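Local coordinates for arginase 1, mitochondrial (Arabidopsis thaliana, PDB 6VSU), which hydrolyses L-arginine to L-ornithine and urea, and agmatine to putrescine and urea, using two manganese ions in each subunit of a homohexamer, at residues D273-L278 / V312-A317. Sequence-based numbering, arbitrary orientation.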
# COMPACT_ATOMS: atom_id res chain seq x y z
N ASP E 273 -22.13 -15.38 -2.83
CA ASP E 273 -23.56 -15.03 -2.64
C ASP E 273 -24.12 -14.40 -3.92
O ASP E 273 -25.19 -14.84 -4.42
CB ASP E 273 -23.76 -14.04 -1.49
CG ASP E 273 -23.48 -14.56 -0.09
OD1 ASP E 273 -23.61 -15.78 0.13
OD2 ASP E 273 -23.21 -13.72 0.82
N VAL E 274 -23.41 -13.46 -4.53
CA VAL E 274 -23.90 -12.79 -5.77
C VAL E 274 -24.02 -13.81 -6.92
O VAL E 274 -25.02 -13.78 -7.68
CB VAL E 274 -23.00 -11.60 -6.13
CG1 VAL E 274 -23.29 -11.03 -7.51
CG2 VAL E 274 -23.12 -10.53 -5.07
N LEU E 275 -23.05 -14.71 -7.08
CA LEU E 275 -23.11 -15.71 -8.18
C LEU E 275 -24.19 -16.72 -7.86
O LEU E 275 -24.81 -17.17 -8.81
CB LEU E 275 -21.75 -16.38 -8.41
CG LEU E 275 -20.65 -15.47 -8.95
CD1 LEU E 275 -19.49 -16.34 -9.40
CD2 LEU E 275 -21.06 -14.55 -10.09
N ASN E 276 -24.49 -16.99 -6.58
CA ASN E 276 -25.62 -17.88 -6.28
C ASN E 276 -26.91 -17.25 -6.81
O ASN E 276 -27.72 -17.98 -7.41
CB ASN E 276 -25.73 -18.29 -4.83
CG ASN E 276 -24.65 -19.26 -4.37
OD1 ASN E 276 -23.87 -19.79 -5.16
ND2 ASN E 276 -24.59 -19.45 -3.05
N ILE E 277 -27.09 -15.95 -6.63
CA ILE E 277 -28.29 -15.22 -7.13
C ILE E 277 -28.31 -15.19 -8.68
O ILE E 277 -29.35 -15.60 -9.30
CB ILE E 277 -28.31 -13.83 -6.51
CG1 ILE E 277 -28.41 -13.91 -4.98
CG2 ILE E 277 -29.42 -12.99 -7.12
CD1 ILE E 277 -28.24 -12.60 -4.31
N LEU E 278 -27.23 -14.76 -9.32
CA LEU E 278 -27.17 -14.66 -10.80
C LEU E 278 -27.34 -16.01 -11.46
O LEU E 278 -28.14 -16.13 -12.41
CB LEU E 278 -25.88 -14.02 -11.27
CG LEU E 278 -25.61 -12.62 -10.74
CD1 LEU E 278 -24.26 -12.10 -11.28
CD2 LEU E 278 -26.74 -11.69 -11.11
N VAL E 312 -18.76 -9.16 -14.81
CA VAL E 312 -19.02 -8.93 -16.26
C VAL E 312 -19.01 -10.28 -16.99
O VAL E 312 -19.95 -10.57 -17.75
CB VAL E 312 -18.07 -7.91 -16.91
CG1 VAL E 312 -18.19 -7.89 -18.43
CG2 VAL E 312 -18.33 -6.52 -16.35
N ARG E 313 -18.05 -11.13 -16.68
CA ARG E 313 -17.93 -12.41 -17.41
C ARG E 313 -19.17 -13.30 -17.14
O ARG E 313 -19.67 -13.93 -18.10
CB ARG E 313 -16.63 -13.10 -17.00
CG ARG E 313 -15.33 -12.44 -17.47
CD ARG E 313 -14.16 -12.98 -16.68
NE ARG E 313 -14.01 -14.42 -16.70
CZ ARG E 313 -12.99 -15.08 -17.18
NH1 ARG E 313 -11.92 -14.48 -17.64
NH2 ARG E 313 -13.04 -16.39 -17.14
N GLU E 314 -19.57 -13.41 -15.87
CA GLU E 314 -20.72 -14.25 -15.48
C GLU E 314 -22.01 -13.69 -16.11
O GLU E 314 -22.80 -14.48 -16.60
CB GLU E 314 -20.73 -14.45 -13.96
CG GLU E 314 -19.56 -15.27 -13.46
CD GLU E 314 -19.44 -16.64 -14.10
OE1 GLU E 314 -20.42 -17.38 -14.09
OE2 GLU E 314 -18.37 -16.96 -14.61
N LEU E 315 -22.16 -12.37 -16.14
CA LEU E 315 -23.34 -11.75 -16.76
C LEU E 315 -23.33 -12.08 -18.25
O LEU E 315 -24.41 -12.28 -18.89
CB LEU E 315 -23.33 -10.24 -16.53
CG LEU E 315 -23.81 -9.79 -15.15
CD1 LEU E 315 -23.53 -8.29 -14.96
CD2 LEU E 315 -25.30 -10.07 -14.92
N ALA E 316 -22.16 -11.99 -18.87
CA ALA E 316 -22.04 -12.23 -20.30
C ALA E 316 -22.54 -13.66 -20.56
O ALA E 316 -23.20 -13.86 -21.55
CB ALA E 316 -20.61 -12.04 -20.77
N ALA E 317 -22.16 -14.62 -19.71
CA ALA E 317 -22.50 -16.04 -19.92
C ALA E 317 -24.02 -16.20 -19.84
O ALA E 317 -24.56 -17.08 -20.51
CB ALA E 317 -21.80 -16.92 -18.92
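L275 and E314 both set CG anti to their own carbonyl carbon (chi1 -67° in each), and the two side chains then meet at about a right angle. The touching is done by methyl and methylene groups: CD2 of L275 lies 3.8 Å from CG of E314 and also touches its CB. The other branch of L275, CD1, stays a little farther off, at 4.2 Å from CG of E314. E314 thus offers its hydrocarbon stem to the leucine, and a bend at chi2 (-56°) carries the carboxylate onward to polar partners. There OE1 is hydrogen-bonded to NE2 of H279, on the same helix as L275, and OE2 to the backbone N of E82, so both oxygens of this buried group are satisfied. The pair illustrates how neighbouring helices pack on one face of the parallel sheet in the three-layer alpha/beta/alpha fold of arginases: helix 271-280 leads into strand 285-291, and helix 303-319 follows it. Nearer the sheet, CD1 of L278 and CD2 of L315 make a looser apolar contact at 4.3 Å. Both leucines also rest on I248 of strand 244-249, and L315 reaches A288 and V290 of strand 285-291. The CA atoms of L278 and L315 are 7.7 Å apart, those of L275 and E314 about as far, and no hydrogen bond links the two segments directly.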